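Local coordinates for protein yahD a copper inducible hydrolase (Lactococcus lactis subsp. lactis, PDB 3OG9) that is a copper-inducible alpha/beta hydrolase, probably a serine hydrolase of the dienelactone hydrolase family, whose natural substrate is not established and which binds D-malate in its pocket, at residues A[21-25]-A[109-113]; A[104-110]-A[127-133]; A[117-121]-A[171-175]; A[148-154]-A[179-185]. The contacts are given in a common frame with arbitrary orientation. Numbering follows the deposited sequence.

Contact 1: A[21-25]-A[109-113]; sequences LLHST and YSNGA. With MLT (D-malate), chain C.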
loop_
_atom_site.group_PDB
_atom_site.type_symbol
_atom_site.label_atom_id
_atom_site.label_comp_id
_atom_site.label_asym_id
_atom_site.label_seq_id
_atom_site.Cartn_x
_atom_site.Cartn_y
_atom_site.Cartn_z
ATOM N N LEU A 21 -5.121 -4.967 -3.189
ATOM C CA LEU A 21 -5.560 -3.581 -3.052
ATOM C C LEU A 21 -5.832 -3.237 -1.605
ATOM O O LEU A 21 -6.477 -4.012 -0.887
ATOM C CB LEU A 21 -6.855 -3.328 -3.869
ATOM C CG LEU A 21 -6.880 -3.857 -5.289
ATOM C CD1 LEU A 21 -8.170 -3.380 -5.955
ATOM C CD2 LEU A 21 -5.595 -3.490 -6.121
ATOM N N LEU A 22 -5.361 -2.060 -1.201
ATOM C CA LEU A 22 -5.526 -1.599 0.161
ATOM C C LEU A 22 -6.058 -0.185 0.106
ATOM O O LEU A 22 -5.467 0.683 -0.528
ATOM C CB LEU A 22 -4.199 -1.698 0.922
ATOM C CG LEU A 22 -3.595 -3.111 0.962
ATOM C CD1 LEU A 22 -2.179 -3.071 1.445
ATOM C CD2 LEU A 22 -4.453 -4.022 1.869
ATOM N N HIS A 23 -7.202 0.009 0.752
ATOM C CA HIS A 23 -7.976 1.280 0.700
ATOM C C HIS A 23 -7.465 2.387 1.631
ATOM O O HIS A 23 -6.647 2.131 2.522
ATOM C CB HIS A 23 -9.473 0.986 1.000
ATOM C CG HIS A 23 -9.727 0.416 2.371
ATOM N ND1 HIS A 23 -9.668 1.180 3.520
ATOM C CD2 HIS A 23 -10.015 -0.843 2.777
ATOM C CE1 HIS A 23 -9.920 0.418 4.571
ATOM N NE2 HIS A 23 -10.144 -0.810 4.146
ATOM N N SER A 24 -7.936 3.622 1.411
ATOM C CA SER A 24 -7.598 4.738 2.289
ATOM C C SER A 24 -8.507 4.730 3.506
ATOM O O SER A 24 -9.427 3.936 3.597
ATOM C CB SER A 24 -7.809 6.079 1.549
ATOM O OG SER A 24 -9.187 6.179 1.187
ATOM N N THR A 25 -8.278 5.669 4.426
ATOM C CA THR A 25 -9.162 5.824 5.573
ATOM C C THR A 25 -10.551 6.121 5.079
ATOM O O THR A 25 -10.754 7.012 4.244
ATOM C CB THR A 25 -8.679 6.968 6.489
ATOM O OG1 THR A 25 -7.381 6.652 6.997
ATOM C CG2 THR A 25 -9.624 7.162 7.683
ATOM N N TYR A 109 -3.683 3.165 -1.362
ATOM C CA TYR A 109 -3.884 4.602 -1.354
ATOM C C TYR A 109 -3.915 5.046 0.114
ATOM O O TYR A 109 -4.682 4.493 0.897
ATOM C CB TYR A 109 -5.195 4.920 -2.061
ATOM C CG TYR A 109 -5.676 6.360 -1.949
ATOM C CD1 TYR A 109 -4.772 7.424 -1.888
ATOM C CD2 TYR A 109 -7.044 6.642 -1.909
ATOM C CE1 TYR A 109 -5.221 8.750 -1.795
ATOM C CE2 TYR A 109 -7.505 7.955 -1.819
ATOM C CZ TYR A 109 -6.591 8.994 -1.745
ATOM O OH TYR A 109 -7.059 10.287 -1.651
ATOM N N SER A 110 -3.066 6.011 0.468
ATOM C CA SER A 110 -3.058 6.607 1.829
ATOM C C SER A 110 -2.897 5.546 2.935
ATOM O O SER A 110 -1.924 4.797 2.930
ATOM C CB SER A 110 -4.326 7.450 1.997
ATOM O OG SER A 110 -4.178 8.399 3.050
ATOM N N ASN A 111 -3.862 5.419 3.855
ATOM C CA ASN A 111 -3.767 4.353 4.890
ATOM C C ASN A 111 -3.314 2.970 4.361
ATOM O O ASN A 111 -2.347 2.378 4.878
ATOM C CB ASN A 111 -5.098 4.251 5.657
ATOM C CG ASN A 111 -5.002 3.415 6.926
ATOM O OD1 ASN A 111 -5.874 2.596 7.196
ATOM N ND2 ASN A 111 -3.981 3.670 7.748
ATOM N N GLY A 112 -3.990 2.449 3.328
ATOM C CA GLY A 112 -3.576 1.138 2.745
ATOM C C GLY A 112 -2.139 1.128 2.186
ATOM O O GLY A 112 -1.406 0.152 2.333
ATOM N N ALA A 113 -1.741 2.216 1.533
ATOM C CA ALA A 113 -0.396 2.343 0.963
ATOM C C ALA A 113 0.660 2.292 2.089
ATOM O O ALA A 113 1.708 1.651 1.960
ATOM C CB ALA A 113 -0.295 3.658 0.186
HETATM C C1 MLT C . -2.552 6.768 8.156
HETATM O O1 MLT C . -3.278 6.557 9.165
HETATM O O2 MLT C . -2.096 5.807 7.489
HETATM C C2 MLT C . -2.202 8.183 7.753
HETATM O O3 MLT C . -2.723 9.135 8.664
HETATM C C3 MLT C . -2.657 8.493 6.327
HETATM C C4 MLT C . -4.158 8.521 6.166
HETATM O O4 MLT C . -4.632 9.362 5.373
HETATM O O5 MLT C . -4.950 7.743 6.761
#

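Contact 2: A[104-110]-A[127-133]; sequences MIAIGYS and FDKIIAF. With MLT (D-malate), chain C.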
loop_
_atom_site.group_PDB
_atom_site.type_symbol
_atom_site.label_atom_id
_atom_site.label_comp_id
_atom_site.label_asym_id
_atom_site.label_seq_id
_atom_site.Cartn_x
_atom_site.Cartn_y
_atom_site.Cartn_z
ATOM N N MET A 104 2.963 -10.874 -6.247
ATOM C CA MET A 104 1.978 -9.870 -5.890
ATOM C C MET A 104 2.452 -8.415 -6.048
ATOM O O MET A 104 3.581 -8.038 -5.682
ATOM C CB MET A 104 1.491 -10.150 -4.464
ATOM C CG MET A 104 0.118 -9.659 -4.161
ATOM S SD MET A 104 -0.520 -10.565 -2.692
ATOM C CE MET A 104 -1.500 -11.899 -3.371
ATOM N N ILE A 105 1.556 -7.607 -6.610
ATOM C CA ILE A 105 1.772 -6.175 -6.778
ATOM C C ILE A 105 0.783 -5.509 -5.828
ATOM O O ILE A 105 -0.416 -5.636 -6.009
ATOM C CB ILE A 105 1.497 -5.722 -8.193
ATOM C CG1 ILE A 105 2.442 -6.411 -9.193
ATOM C CG2 ILE A 105 1.641 -4.171 -8.333
ATOM C CD1 ILE A 105 1.889 -6.274 -10.642
ATOM N N ALA A 106 1.295 -4.844 -4.799
ATOM C CA ALA A 106 0.434 -4.098 -3.877
ATOM C C ALA A 106 0.145 -2.757 -4.463
ATOM O O ALA A 106 1.066 -2.072 -4.950
ATOM C CB ALA A 106 1.088 -3.922 -2.485
ATOM N N ILE A 107 -1.142 -2.398 -4.432
ATOM C CA ILE A 107 -1.620 -1.080 -4.871
ATOM C C ILE A 107 -2.423 -0.517 -3.711
ATOM O O ILE A 107 -3.453 -1.074 -3.333
ATOM C CB ILE A 107 -2.511 -1.169 -6.146
ATOM C CG1 ILE A 107 -1.748 -1.853 -7.312
ATOM C CG2 ILE A 107 -2.959 0.260 -6.563
ATOM C CD1 ILE A 107 -2.602 -2.117 -8.557
ATOM N N GLY A 108 -1.925 0.557 -3.108
ATOM C CA GLY A 108 -2.579 1.126 -1.939
ATOM C C GLY A 108 -2.738 2.615 -2.100
ATOM O O GLY A 108 -2.000 3.275 -2.867
ATOM N N TYR A 109 -3.683 3.165 -1.362
ATOM C CA TYR A 109 -3.884 4.602 -1.354
ATOM C C TYR A 109 -3.915 5.046 0.114
ATOM O O TYR A 109 -4.682 4.493 0.897
ATOM C CB TYR A 109 -5.195 4.920 -2.061
ATOM C CG TYR A 109 -5.676 6.360 -1.949
ATOM C CD1 TYR A 109 -4.772 7.424 -1.888
ATOM C CD2 TYR A 109 -7.044 6.642 -1.909
ATOM C CE1 TYR A 109 -5.221 8.750 -1.795
ATOM C CE2 TYR A 109 -7.505 7.955 -1.819
ATOM C CZ TYR A 109 -6.591 8.994 -1.745
ATOM O OH TYR A 109 -7.059 10.287 -1.651
ATOM N N SER A 110 -3.066 6.011 0.468
ATOM C CA SER A 110 -3.058 6.607 1.829
ATOM C C SER A 110 -2.897 5.546 2.935
ATOM O O SER A 110 -1.924 4.797 2.930
ATOM C CB SER A 110 -4.326 7.450 1.997
ATOM O OG SER A 110 -4.178 8.399 3.050
ATOM N N PHE A 127 6.241 -8.861 -1.392
ATOM C CA PHE A 127 5.637 -8.342 -2.637
ATOM C C PHE A 127 6.691 -8.250 -3.750
ATOM O O PHE A 127 7.868 -7.947 -3.497
ATOM C CB PHE A 127 5.069 -6.922 -2.458
ATOM C CG PHE A 127 3.918 -6.812 -1.485
ATOM C CD1 PHE A 127 2.715 -7.466 -1.723
ATOM C CD2 PHE A 127 4.042 -5.996 -0.358
ATOM C CE1 PHE A 127 1.636 -7.337 -0.825
ATOM C CE2 PHE A 127 2.992 -5.852 0.535
ATOM C CZ PHE A 127 1.786 -6.529 0.307
ATOM N N ASP A 128 6.254 -8.451 -4.983
ATOM C CA ASP A 128 7.146 -8.244 -6.118
ATOM C C ASP A 128 7.359 -6.744 -6.387
ATOM O O ASP A 128 8.493 -6.298 -6.639
ATOM C CB ASP A 128 6.603 -8.938 -7.365
ATOM C CG ASP A 128 7.542 -8.785 -8.547
ATOM O OD1 ASP A 128 8.723 -9.168 -8.394
ATOM O OD2 ASP A 128 7.113 -8.259 -9.597
ATOM N N LYS A 129 6.255 -5.983 -6.341
ATOM C CA LYS A 129 6.271 -4.521 -6.566
ATOM C C LYS A 129 5.247 -3.854 -5.668
ATOM O O LYS A 129 4.323 -4.521 -5.185
ATOM C CB LYS A 129 5.842 -4.184 -7.987
ATOM C CG LYS A 129 6.743 -4.680 -9.041
ATOM C CD LYS A 129 6.268 -4.270 -10.386
ATOM C CE LYS A 129 7.291 -4.694 -11.386
ATOM N NZ LYS A 129 7.439 -6.181 -11.471
ATOM N N ILE A 130 5.413 -2.540 -5.456
ATOM C CA ILE A 130 4.421 -1.733 -4.732
ATOM C C ILE A 130 4.133 -0.452 -5.502
ATOM O O ILE A 130 5.038 0.198 -6.008
ATOM C CB ILE A 130 4.940 -1.359 -3.313
ATOM C CG1 ILE A 130 5.068 -2.615 -2.447
ATOM C CG2 ILE A 130 3.978 -0.340 -2.601
ATOM C CD1 ILE A 130 5.334 -2.316 -0.978
ATOM N N ILE A 131 2.855 -0.113 -5.602
ATOM C CA ILE A 131 2.409 1.167 -6.108
ATOM C C ILE A 131 1.717 1.806 -4.915
ATOM O O ILE A 131 0.659 1.320 -4.465
ATOM C CB ILE A 131 1.425 0.968 -7.294
ATOM C CG1 ILE A 131 2.198 0.362 -8.476
ATOM C CG2 ILE A 131 0.760 2.323 -7.732
ATOM C CD1 ILE A 131 1.384 -0.058 -9.679
ATOM N N ALA A 132 2.322 2.874 -4.381
ATOM C CA ALA A 132 1.787 3.537 -3.164
ATOM C C ALA A 132 1.366 4.952 -3.503
ATOM O O ALA A 132 2.223 5.786 -3.752
ATOM C CB ALA A 132 2.852 3.594 -2.074
ATOM N N PHE A 133 0.066 5.227 -3.525
ATOM C CA PHE A 133 -0.413 6.596 -3.745
ATOM C C PHE A 133 -0.544 7.352 -2.447
ATOM O O PHE A 133 -1.288 6.933 -1.547
ATOM C CB PHE A 133 -1.745 6.609 -4.483
ATOM C CG PHE A 133 -1.711 5.923 -5.839
ATOM C CD1 PHE A 133 -1.013 6.482 -6.910
ATOM C CD2 PHE A 133 -2.412 4.727 -6.054
ATOM C CE1 PHE A 133 -0.994 5.835 -8.185
ATOM C CE2 PHE A 133 -2.396 4.082 -7.324
ATOM C CZ PHE A 133 -1.695 4.633 -8.375
HETATM C C1 MLT C . -2.552 6.768 8.156
HETATM O O1 MLT C . -3.278 6.557 9.165
HETATM O O2 MLT C . -2.096 5.807 7.489
HETATM C C2 MLT C . -2.202 8.183 7.753
HETATM O O3 MLT C . -2.723 9.135 8.664
HETATM C C3 MLT C . -2.657 8.493 6.327
HETATM C C4 MLT C . -4.158 8.521 6.166
HETATM O O4 MLT C . -4.632 9.362 5.373
HETATM O O5 MLT C . -4.950 7.743 6.761
#

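Contact 3: A[117-121]-A[171-175]; sequences LNMFL and LKGDL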
loop_
_atom_site.group_PDB
_atom_site.type_symbol
_atom_site.label_atom_id
_atom_site.label_comp_id
_atom_site.label_asym_id
_atom_site.label_seq_id
_atom_site.Cartn_x
_atom_site.Cartn_y
_atom_site.Cartn_z
ATOM N N LEU A 117 3.582 -0.548 2.552
ATOM C CA LEU A 117 4.958 -0.079 2.625
ATOM C C LEU A 117 5.633 -0.507 3.917
ATOM O O LEU A 117 6.793 -0.924 3.930
ATOM C CB LEU A 117 4.979 1.428 2.507
ATOM C CG LEU A 117 4.745 1.962 1.109
ATOM C CD1 LEU A 117 4.504 3.477 1.230
ATOM C CD2 LEU A 117 5.933 1.636 0.189
ATOM N N ASN A 118 4.883 -0.445 5.009
ATOM C CA ASN A 118 5.415 -0.913 6.284
ATOM C C ASN A 118 5.663 -2.436 6.326
ATOM O O ASN A 118 6.723 -2.872 6.776
ATOM C CB ASN A 118 4.503 -0.451 7.427
ATOM C CG ASN A 118 5.093 -0.759 8.800
ATOM O OD1 ASN A 118 4.815 -1.805 9.377
ATOM N ND2 ASN A 118 5.912 0.155 9.317
ATOM N N MET A 119 4.701 -3.231 5.843
ATOM C CA MET A 119 4.863 -4.688 5.731
ATOM C C MET A 119 6.087 -5.085 4.895
ATOM O O MET A 119 6.808 -6.023 5.246
ATOM C CB MET A 119 3.616 -5.309 5.121
ATOM C CG MET A 119 2.468 -5.370 6.143
ATOM S SD MET A 119 0.973 -6.172 5.535
ATOM C CE MET A 119 0.692 -5.316 4.003
ATOM N N PHE A 120 6.296 -4.354 3.810
ATOM C CA PHE A 120 7.385 -4.607 2.850
ATOM C C PHE A 120 8.709 -4.351 3.567
ATOM O O PHE A 120 9.634 -5.202 3.546
ATOM C CB PHE A 120 7.225 -3.609 1.710
ATOM C CG PHE A 120 8.016 -3.933 0.472
ATOM C CD1 PHE A 120 8.004 -5.217 -0.064
ATOM C CD2 PHE A 120 8.714 -2.933 -0.185
ATOM C CE1 PHE A 120 8.706 -5.521 -1.252
ATOM C CE2 PHE A 120 9.411 -3.216 -1.372
ATOM C CZ PHE A 120 9.395 -4.525 -1.904
ATOM N N LEU A 121 8.789 -3.188 4.208
ATOM C CA LEU A 121 10.010 -2.753 4.897
ATOM C C LEU A 121 10.325 -3.588 6.151
ATOM O O LEU A 121 11.495 -3.729 6.530
ATOM C CB LEU A 121 9.914 -1.263 5.246
ATOM C CG LEU A 121 10.150 -0.326 4.064
ATOM C CD1 LEU A 121 9.685 1.075 4.365
ATOM C CD2 LEU A 121 11.624 -0.312 3.684
ATOM N N LEU A 171 10.660 8.062 4.123
ATOM C CA LEU A 171 10.136 6.889 3.427
ATOM C C LEU A 171 10.997 6.504 2.202
ATOM O O LEU A 171 11.328 5.346 2.021
ATOM C CB LEU A 171 8.680 7.130 2.983
ATOM C CG LEU A 171 8.108 6.026 2.082
ATOM C CD1 LEU A 171 7.939 4.721 2.895
ATOM C CD2 LEU A 171 6.766 6.501 1.503
ATOM N N LYS A 172 11.325 7.481 1.369
ATOM C CA LYS A 172 12.135 7.216 0.169
ATOM C C LYS A 172 13.519 6.672 0.597
ATOM O O LYS A 172 14.044 5.683 0.048
ATOM C CB LYS A 172 12.312 8.529 -0.598
ATOM C CG LYS A 172 11.122 8.968 -1.417
ATOM C CD LYS A 172 11.569 10.139 -2.331
ATOM C CE LYS A 172 12.011 11.371 -1.549
ATOM N NZ LYS A 172 12.450 12.423 -2.512
ATOM N N GLY A 173 14.077 7.327 1.604
ATOM C CA GLY A 173 15.383 6.939 2.170
ATOM C C GLY A 173 15.376 5.518 2.705
ATOM O O GLY A 173 16.301 4.751 2.441
ATOM N N ASP A 174 14.348 5.143 3.477
ATOM C CA ASP A 174 14.260 3.755 3.966
ATOM C C ASP A 174 14.202 2.767 2.817
ATOM O O ASP A 174 14.892 1.756 2.840
ATOM C CB ASP A 174 13.048 3.538 4.888
ATOM C CG ASP A 174 13.235 4.197 6.280
ATOM O OD1 ASP A 174 12.258 4.224 7.055
ATOM O OD2 ASP A 174 14.350 4.650 6.606
ATOM N N LEU A 175 13.384 3.048 1.807
ATOM C CA LEU A 175 13.334 2.165 0.618
ATOM C C LEU A 175 14.661 2.096 -0.163
ATOM O O LEU A 175 15.104 1.016 -0.565
ATOM C CB LEU A 175 12.208 2.605 -0.323
ATOM C CG LEU A 175 10.798 2.368 0.268
ATOM C CD1 LEU A 175 9.760 3.219 -0.477
ATOM C CD2 LEU A 175 10.432 0.905 0.273
#

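Contact 4: A[148-154]-A[179-185]; sequences DDKHVFL and GCQLEIY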
loop_
_atom_site.group_PDB
_atom_site.type_symbol
_atom_site.label_atom_id
_atom_site.label_comp_id
_atom_site.label_asym_id
_atom_site.label_seq_id
_atom_site.Cartn_x
_atom_site.Cartn_y
_atom_site.Cartn_z
ATOM N N ASP A 148 16.993 -5.286 -2.857
ATOM C CA ASP A 148 17.868 -4.662 -3.868
ATOM C C ASP A 148 17.324 -4.763 -5.292
ATOM O O ASP A 148 17.653 -3.931 -6.128
ATOM C CB ASP A 148 19.271 -5.280 -3.806
ATOM C CG ASP A 148 20.398 -4.248 -3.905
ATOM O OD1 ASP A 148 21.554 -4.701 -3.766
ATOM O OD2 ASP A 148 20.184 -3.010 -4.114
ATOM N N ASP A 149 16.477 -5.756 -5.565
ATOM C CA ASP A 149 15.979 -5.988 -6.933
ATOM C C ASP A 149 14.574 -5.386 -7.181
ATOM O O ASP A 149 14.044 -5.496 -8.281
ATOM C CB ASP A 149 15.938 -7.498 -7.212
ATOM C CG ASP A 149 15.071 -8.282 -6.197
ATOM O OD1 ASP A 149 14.923 -7.873 -5.002
ATOM O OD2 ASP A 149 14.564 -9.357 -6.593
ATOM N N LYS A 150 13.975 -4.790 -6.146
ATOM C CA LYS A 150 12.558 -4.440 -6.161
ATOM C C LYS A 150 12.285 -3.073 -6.785
ATOM O O LYS A 150 13.130 -2.165 -6.720
ATOM C CB LYS A 150 11.992 -4.474 -4.723
ATOM C CG LYS A 150 12.211 -5.809 -4.003
ATOM C CD LYS A 150 11.437 -6.923 -4.630
ATOM C CE LYS A 150 11.393 -8.115 -3.664
ATOM N NZ LYS A 150 10.517 -9.106 -4.275
ATOM N N HIS A 151 11.111 -2.944 -7.403
ATOM C CA HIS A 151 10.687 -1.708 -8.034
ATOM C C HIS A 151 9.440 -1.206 -7.326
ATOM O O HIS A 151 8.531 -1.976 -7.010
ATOM C CB HIS A 151 10.408 -1.940 -9.513
ATOM C CG HIS A 151 11.650 -1.980 -10.348
ATOM N ND1 HIS A 151 12.168 -0.853 -10.950
ATOM C CD2 HIS A 151 12.479 -2.999 -10.678
ATOM C CE1 HIS A 151 13.269 -1.174 -11.607
ATOM N NE2 HIS A 151 13.489 -2.464 -11.444
ATOM N N VAL A 152 9.419 0.085 -7.030
ATOM C CA VAL A 152 8.350 0.642 -6.207
ATOM C C VAL A 152 7.983 2.002 -6.802
ATOM O O VAL A 152 8.883 2.789 -7.143
ATOM C CB VAL A 152 8.821 0.824 -4.715
ATOM C CG1 VAL A 152 7.808 1.689 -3.921
ATOM C CG2 VAL A 152 8.965 -0.559 -4.031
ATOM N N PHE A 153 6.686 2.260 -6.946
ATOM C CA PHE A 153 6.161 3.560 -7.447
ATOM C C PHE A 153 5.528 4.312 -6.270
ATOM O O PHE A 153 4.751 3.699 -5.515
ATOM C CB PHE A 153 5.052 3.278 -8.491
ATOM C CG PHE A 153 4.379 4.540 -9.051
ATOM C CD1 PHE A 153 4.805 5.094 -10.250
ATOM C CD2 PHE A 153 3.307 5.120 -8.391
ATOM C CE1 PHE A 153 4.169 6.245 -10.772
ATOM C CE2 PHE A 153 2.653 6.280 -8.892
ATOM C CZ PHE A 153 3.110 6.845 -10.073
ATOM N N LEU A 154 5.883 5.598 -6.094
ATOM C CA LEU A 154 5.346 6.426 -5.024
ATOM C C LEU A 154 4.858 7.722 -5.592
ATOM O O LEU A 154 5.559 8.354 -6.406
ATOM C CB LEU A 154 6.421 6.786 -3.976
ATOM C CG LEU A 154 7.178 5.647 -3.311
ATOM C CD1 LEU A 154 8.345 6.193 -2.460
ATOM C CD2 LEU A 154 6.262 4.791 -2.438
ATOM N N GLY A 179 17.667 -0.849 -0.913
ATOM C CA GLY A 179 18.067 -1.205 -2.264
ATOM C C GLY A 179 17.013 -1.032 -3.337
ATOM O O GLY A 179 17.300 -1.298 -4.499
ATOM N N CYS A 180 15.816 -0.544 -2.981
ATOM C CA CYS A 180 14.730 -0.390 -3.987
ATOM C C CYS A 180 15.036 0.603 -5.096
ATOM O O CYS A 180 15.686 1.622 -4.884
ATOM C CB CYS A 180 13.387 0.027 -3.362
ATOM S SG CYS A 180 12.697 -1.141 -2.243
ATOM N N GLN A 181 14.482 0.321 -6.275
ATOM C CA GLN A 181 14.531 1.233 -7.400
ATOM C C GLN A 181 13.187 1.972 -7.377
ATOM O O GLN A 181 12.147 1.365 -7.558
ATOM C CB GLN A 181 14.660 0.440 -8.711
ATOM C CG GLN A 181 16.074 -0.024 -9.083
ATOM C CD GLN A 181 16.638 -1.083 -8.124
ATOM O OE1 GLN A 181 15.992 -2.100 -7.801
ATOM N NE2 GLN A 181 17.833 -0.841 -7.665
ATOM N N LEU A 182 13.217 3.272 -7.170
ATOM C CA LEU A 182 11.999 4.059 -6.987
ATOM C C LEU A 182 11.661 4.890 -8.183
ATOM O O LEU A 182 12.547 5.476 -8.803
ATOM C CB LEU A 182 12.169 5.051 -5.813
ATOM C CG LEU A 182 12.404 4.475 -4.431
ATOM C CD1 LEU A 182 12.362 5.589 -3.321
ATOM C CD2 LEU A 182 11.320 3.434 -4.194
ATOM N N GLU A 183 10.364 4.968 -8.469
ATOM C CA GLU A 183 9.818 6.001 -9.334
ATOM C C GLU A 183 8.946 6.906 -8.481
ATOM O O GLU A 183 8.014 6.430 -7.830
ATOM C CB GLU A 183 8.972 5.386 -10.450
ATOM C CG GLU A 183 8.178 6.399 -11.311
ATOM C CD GLU A 183 9.009 6.986 -12.435
ATOM O OE1 GLU A 183 9.979 6.319 -12.838
ATOM O OE2 GLU A 183 8.685 8.098 -12.934
ATOM N N ILE A 184 9.224 8.209 -8.533
ATOM C CA ILE A 184 8.444 9.184 -7.778
ATOM C C ILE A 184 7.590 10.039 -8.702
ATOM O O ILE A 184 8.137 10.738 -9.561
ATOM C CB ILE A 184 9.364 10.110 -6.895
ATOM C CG1 ILE A 184 10.395 9.299 -6.075
ATOM C CG2 ILE A 184 8.537 11.062 -6.026
ATOM C CD1 ILE A 184 9.779 8.297 -5.129
ATOM N N TYR A 185 6.273 10.033 -8.489
ATOM C CA TYR A 185 5.363 10.882 -9.257
ATOM C C TYR A 185 4.843 12.037 -8.388
ATOM O O TYR A 185 4.330 11.801 -7.289
ATOM C CB TYR A 185 4.162 10.085 -9.803
ATOM C CG TYR A 185 3.258 10.983 -10.613
ATOM C CD1 TYR A 185 3.510 11.209 -11.976
ATOM C CD2 TYR A 185 2.213 11.672 -10.012
ATOM C CE1 TYR A 185 2.683 12.065 -12.742
ATOM C CE2 TYR A 185 1.393 12.538 -10.752
ATOM C CZ TYR A 185 1.637 12.724 -12.102
ATOM O OH TYR A 185 0.834 13.581 -12.799
HETATM O O HOH W 1 11.124 1.670 -10.340
#

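Contact 1: A[21-25]-A[109-113]
This is a buried backbone contact in which the end of strand 19-22 and the loop after it lie against the turn joining strand 105-109 to helix 111-121. Tyr109 N donates to Leu22 O (3.2 Å), the last rung of the parallel pairing; beyond it Gly112 N reaches His23 O at 2.8 Å, a weak bond because its angle is poor. Glycine suits position 112: Leu22 CB sits 3.4 Å from Gly112 CA, and a CB there would clash with the backbone of Leu22 and His23. Ser24, small enough to lie close to the turn, brings its CA to 3.2 Å from Tyr109 O in a CA-H...O contact. Ser110 has phi 55° and psi -120°, the strained backbone expected of a nucleophile elbow, and its side chain is hydrogen-bonded to His191. The polar side chains meet D-malate: Thr25 OG1 donates to MLT O5 (2.7 Å) and Asn111 ND2 to MLT O2 (2.9 Å), while Arg59 and Asn114 bind it from outside the two segments. His23 stacks on Tyr60, whose backbone N also bonds to the Asn111 side chain. Behind the loop, Leu21 packs on helix 33-39 and strand 45-48, and Ala113 touches Ala132 of strand 129-133.

Contact 2: A[104-110]-A[127-133]
Strands 105-109 and 129-133 run side by side in parallel, their axes 4.6 Å apart and only 8° from alignment, which keeps residues in register from Ile105 with Lys129 to Tyr109 with Phe133; side chains alternate between the faces, as in any strand. On one face the relief is low at Ala106, Gly108 and Ala132, while Ile130 stands up as the bump that meets Leu117 and Phe120 of helix 111-121. The methyl of Ala106 fits over the Phe127 ring, its CB 3.8 Å from the ring centroid and almost on the normal, a CH-pi contact, and lies 4.2 Å from Ile130 CG1. Gly108 pairs with Ala132, leaving a shallow floor on which helix 111-121 rests through Ala113 and Leu117. The opposite face is bulky: Ile107 CG1 meets Ile131 CB at 4.2 Å, Ile107 CG2 reaches Phe133 CE2 at 3.9 Å, and Tyr109 CD1 lies 4.1 Å from Phe133 CB. Beta-branched isoleucines suit such extended strands, and helix 195-208 covers Ile131 and Phe133. In the backbone ladder Ile131 N bonds to Ala106 O at 2.7 Å and Ser110 N to Phe133 O at 2.8 Å. With helix 111-121 as the connection, the pair forms a beta-alpha-beta crossover of the alpha/beta-hydrolase fold, and its first strand leads into the probable nucleophile elbow at Ser110, beside the bound D-malate.

Contact 3: A[117-121]-A[171-175]
Two helices of the alpha/beta-hydrolase fold, 111-121 and 165-177, meet here through a small leucine-rich seam on one side of the central sheet. Their short segments cross at 30° with axes 11.5 Å apart, so the gap is bridged by side-chain tips. Leu121 is the most deeply involved: its CA-CB bond points toward the other helix, CD1 lies 4.3 Å from Leu171 CD1, and CD2 approaches Asp174 O at 4.0 Å. Leu175 answers from the facing helix, its end bending inward to touch both Leu117 and Leu121, while Phe120 offers it a ring edge. One turn before Leu121, Leu117 sits between Leu171 and Leu175 and also packs on Ile130, Ala132 and Leu154 of the sheet beneath. Leucine suits these sites because its long branched end can cover the distance and fill it without leaving a polar group unsatisfied. The carboxylate of Asp174 instead bonds to Gln137. The tightest approaches are those of Leu121 CD2 to Leu175 CD2 and of Leu117 CD1 to Leu171 CD2, both 3.8 Å.

Contact 4: A[148-154]-A[179-185]
Strands 151-156 and 181-186, the latter outermost in the sheet, pair in parallel here, with segment axes 4.8 Å apart and 16° from alignment. Side-chain conformations decide how each face is filled. Val152 and Leu154 point to the face of Leu182 and Ile184. Leu154, with chi1 m and chi2 t, places CD1 3.7 Å from Ile184 CD1, and Ile184, m at both angles, turns its end inward to meet it; Leu182 likewise brings CD2 to 3.7 Å from Val152 CB. On the other face, Phe153 has chi1 t, which swings its ring toward the neighbouring strand until CZ is 3.4 Å from Tyr185 CB; the same ring meets Trp204 of helix 195-208. His151 turns its ring so that Gln181 CB lies over one face, 3.9 Å from the centroid, and a water joins His151 ND1 (2.8 Å) to Gln181 O (3.0 Å). Gly179 ends helix 165-177 in a Schellman motif with phi 107°, where a CB would jam against the preceding carbonyl and clash with Asp148 OD2. Five backbone hydrogen bonds join the strands, among them Tyr185 N to Leu154 O at 2.8 Å. The chemistry of the side chains implies two different surroundings: the branched apolar residues at Val152 and Leu154 pack against helices 111-121 and 165-177, whereas the His151 and Gln181 end is partly exposed and carries polar side chains and the bridging water.

Overall arrangement
Contacts 1, 2 and 4 follow the central sheet from the ligand outward. Contacts 1 and 2 share Tyr109 and Ser110, have centres 9 Å apart, and both touch D-malate; Leu22 N lies 3.0 Å from Ile107 O where their strands adjoin. Contact 4, centred 11 Å from contact 2, continues the sheet, with Ile130 O 2.8 Å from Phe153 N. Contact 3 packs on these strands through helices 111-121 and 165-177: Phe120 CG comes within 3.5 Å of Ile130 CD1, and Phe120 CE2 within 3.8 Å of Val152 CG2. The side chains of Leu117 and Leu154 are about 9 Å and 13 Å from the malate, so contacts 3 and 4 lie away from the ligand and do not touch it.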